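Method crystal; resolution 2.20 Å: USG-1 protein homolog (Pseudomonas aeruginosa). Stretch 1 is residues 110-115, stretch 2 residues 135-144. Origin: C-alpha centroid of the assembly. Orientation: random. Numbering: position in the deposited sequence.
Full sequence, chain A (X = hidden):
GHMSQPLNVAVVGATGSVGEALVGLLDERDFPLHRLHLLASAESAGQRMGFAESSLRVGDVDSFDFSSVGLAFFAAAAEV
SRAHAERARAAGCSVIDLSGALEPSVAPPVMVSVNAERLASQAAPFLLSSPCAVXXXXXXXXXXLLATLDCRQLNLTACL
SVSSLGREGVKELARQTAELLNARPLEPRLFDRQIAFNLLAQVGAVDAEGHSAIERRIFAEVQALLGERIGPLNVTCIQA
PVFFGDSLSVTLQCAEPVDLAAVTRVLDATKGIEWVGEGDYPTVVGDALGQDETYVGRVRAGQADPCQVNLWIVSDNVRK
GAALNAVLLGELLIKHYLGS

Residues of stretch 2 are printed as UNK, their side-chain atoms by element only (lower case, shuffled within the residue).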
# COMPACT_ATOMS: atom_id res chain seq x y z
N VAL A 110 1.25 24.87 -10.41
CA VAL A 110 2.46 24.98 -11.23
C VAL A 110 3.64 24.31 -10.52
O VAL A 110 3.85 24.48 -9.29
CB VAL A 110 2.87 26.45 -11.56
CG1 VAL A 110 4.07 26.48 -12.53
CG2 VAL A 110 1.72 27.27 -12.12
N MSE A 111 4.39 23.54 -11.30
CA MSE A 111 5.67 22.98 -10.88
C MSE A 111 6.77 23.28 -11.88
O MSE A 111 6.61 23.05 -13.07
CB MSE A 111 5.57 21.47 -10.75
CG MSE A 111 4.81 21.04 -9.56
SE MSE A 111 4.68 19.09 -9.59
CE MSE A 111 6.54 18.67 -9.10
N VAL A 112 7.90 23.74 -11.37
CA VAL A 112 9.09 23.97 -12.21
C VAL A 112 9.50 22.73 -13.05
O VAL A 112 9.75 22.86 -14.22
CB VAL A 112 10.28 24.46 -11.34
CG1 VAL A 112 11.52 24.72 -12.19
CG2 VAL A 112 9.89 25.75 -10.59
N SER A 113 9.51 21.54 -12.45
CA SER A 113 9.98 20.33 -13.16
C SER A 113 8.98 19.77 -14.21
O SER A 113 9.30 18.80 -14.94
CB SER A 113 10.40 19.23 -12.13
OG SER A 113 9.34 18.80 -11.25
N VAL A 114 7.79 20.39 -14.29
CA VAL A 114 6.61 19.80 -14.98
C VAL A 114 5.93 20.74 -15.99
O VAL A 114 5.83 20.40 -17.17
CB VAL A 114 5.56 19.30 -13.98
CG1 VAL A 114 4.36 18.66 -14.71
CG2 VAL A 114 6.16 18.29 -13.03
N ASN A 115 5.49 21.92 -15.56
CA ASN A 115 4.66 22.78 -16.41
C ASN A 115 4.99 24.23 -16.18
O ASN A 115 4.10 25.09 -16.16
CB ASN A 115 3.15 22.52 -16.18
CG ASN A 115 2.63 23.05 -14.82
OD1 ASN A 115 3.38 23.09 -13.82
ND2 ASN A 115 1.35 23.46 -14.78
N UNK A 135 0.77 14.34 -5.45
CA UNK A 135 0.68 14.74 -6.84
C UNK A 135 2.03 15.31 -7.32
O UNK A 135 2.44 15.06 -8.47
c UNK A 135 -0.40 15.79 -7.02
N UNK A 136 2.72 16.04 -6.45
CA UNK A 136 4.01 16.65 -6.82
C UNK A 136 5.03 15.59 -7.11
O UNK A 136 5.77 15.69 -8.08
c UNK A 136 4.53 17.60 -5.71
N UNK A 137 5.05 14.55 -6.27
CA UNK A 137 6.05 13.47 -6.39
C UNK A 137 5.74 12.53 -7.57
O UNK A 137 6.64 12.12 -8.29
c UNK A 137 6.18 12.71 -5.07
o UNK A 137 6.45 13.98 -1.58
o UNK A 137 5.17 12.38 -2.46
c UNK A 137 6.64 13.64 -3.94
c UNK A 137 6.04 13.30 -2.56
N UNK A 138 4.47 12.21 -7.77
CA UNK A 138 4.07 11.48 -8.96
C UNK A 138 4.53 12.23 -10.22
O UNK A 138 5.20 11.65 -11.08
c UNK A 138 2.55 11.31 -9.00
c UNK A 138 2.01 10.45 -10.16
c UNK A 138 2.59 9.03 -10.13
c UNK A 138 0.47 10.40 -10.15
N UNK A 139 4.16 13.51 -10.32
CA UNK A 139 4.36 14.27 -11.57
C UNK A 139 5.81 14.54 -11.85
O UNK A 139 6.22 14.56 -13.00
s UNK A 139 1.78 15.28 -11.71
c UNK A 139 3.55 15.58 -11.57
N UNK A 140 6.58 14.74 -10.79
CA UNK A 140 7.99 14.96 -10.93
C UNK A 140 8.67 13.77 -11.60
O UNK A 140 9.60 13.94 -12.37
o UNK A 140 10.01 14.98 -7.18
c UNK A 140 8.64 15.21 -9.56
o UNK A 140 11.93 15.69 -8.05
c UNK A 140 10.15 15.12 -9.56
c UNK A 140 10.74 15.27 -8.17
N UNK A 141 8.20 12.56 -11.29
CA UNK A 141 8.78 11.34 -11.82
C UNK A 141 8.24 11.05 -13.22
O UNK A 141 8.99 10.66 -14.11
c UNK A 141 8.90 8.80 -11.54
c UNK A 141 9.28 10.37 -9.55
c UNK A 141 8.52 10.15 -10.87
N UNK A 142 6.95 11.26 -13.42
CA UNK A 142 6.31 11.00 -14.72
C UNK A 142 6.68 11.97 -15.84
O UNK A 142 6.84 11.55 -16.99
c UNK A 142 2.73 10.02 -13.80
c UNK A 142 4.80 11.03 -14.57
c UNK A 142 4.86 8.71 -13.55
c UNK A 142 4.09 9.71 -14.40
N UNK A 143 6.80 13.25 -15.51
CA UNK A 143 7.08 14.27 -16.53
C UNK A 143 8.24 13.87 -17.48
O UNK A 143 8.05 13.83 -18.69
c UNK A 143 7.31 15.65 -15.92
N UNK A 144 9.44 13.59 -16.93
CA UNK A 144 10.54 13.24 -17.86
C UNK A 144 10.32 11.92 -18.63
O UNK A 144 10.84 11.75 -19.71
c UNK A 144 11.28 13.13 -15.56
c UNK A 144 11.78 13.15 -16.96
c UNK A 144 9.87 13.60 -15.52

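Position 135 carries a single side-chain carbon, set sideways to stretch 1; its CB is 6.6 Å from SE of Met111, too far for contact. One carbon and nothing more is alanine, Ala135, a residue that favors helix and asks for little room. Its O accepts the first backbone bond of this stretch, from N of position 139 at 3.0 Å.

Position 136 again has one carbon. The terminal CE of Met111, a selenomethionine, lies 4.1 Å from CB of position 136 and 3.2 Å from its backbone O. A lone carbon makes this Ala136. The methyl adds a small apolar surface beside CE, which also lies against the backbone O.

Position 137 shows three carbons in a chain, the third bearing two oxygens. Its CA-to-CB bond points away from stretch 1, and it takes no part in the contact. That is a glutamate, Glu137, buried in the structure.

At position 138 four carbons fork at the second, the pattern of leucine, with chi1 t and chi2 p. Leu138 is buried but out of reach of stretch 1, an apolar side chain packed on another side of the helix.

Position 139 has one carbon followed by a sulfur. Its CA-to-CB bond points toward stretch 1, and CB lies 4.2 Å from SE of Met111 and 4.0 Å from CG2 of Val114. It is Cys139. A short, unbranched side chain suits a place where two apolar groups converge.

Position 140 has three carbons and a terminal pair of oxygens. Its CB lies 4.1 Å from Met111 CE and 4.0 Å from Ser113 OG, but the end of the side chain leads away. The pattern is that of glutamate, Glu140. The residue is buried, and both carboxylate oxygens are hydrogen-bonded elsewhere in the structure, so the aliphatic base can serve the contact while the charged end is satisfied.

Position 141 has one carbon carrying two more, the beta-branched pattern of valine; Val141 is beyond reach of stretch 1. Position 142 repeats the four-carbon fork of leucine, and Leu142 makes no contact with stretch 1. Both are apolar side chains in buried positions, which suits them.

Position 143 returns to a single carbon, pointing toward stretch 1. Its CB rests 3.9 Å from Ser113 O and 4.1 Å from Val114 CG2. This is Ala143, and its small size fits the close approach of the backbones, 5.8 Å between CA of Val114 and CA of Ala143.

Position 144 has three carbons closing a ring onto the backbone N, which identifies Pro144. That nitrogen has no hydrogen to give to the preceding turn, and the helix kinks here.

No hydrogen bond crosses between the stretches; the contact is packing. Stretch 1 holds its own shape through Met111 O, which accepts from N of Val114 and Asn115, and through Met111 N, which donates to Asn115 OD1 at 2.8 Å. Met111 and Val114 then lean on Ala136, Cys139, Glu140 and Ala143, residues spaced three, one and three apart, so that they follow one side of the helix.

Stretch 2 135-144: AAELCEVLAP
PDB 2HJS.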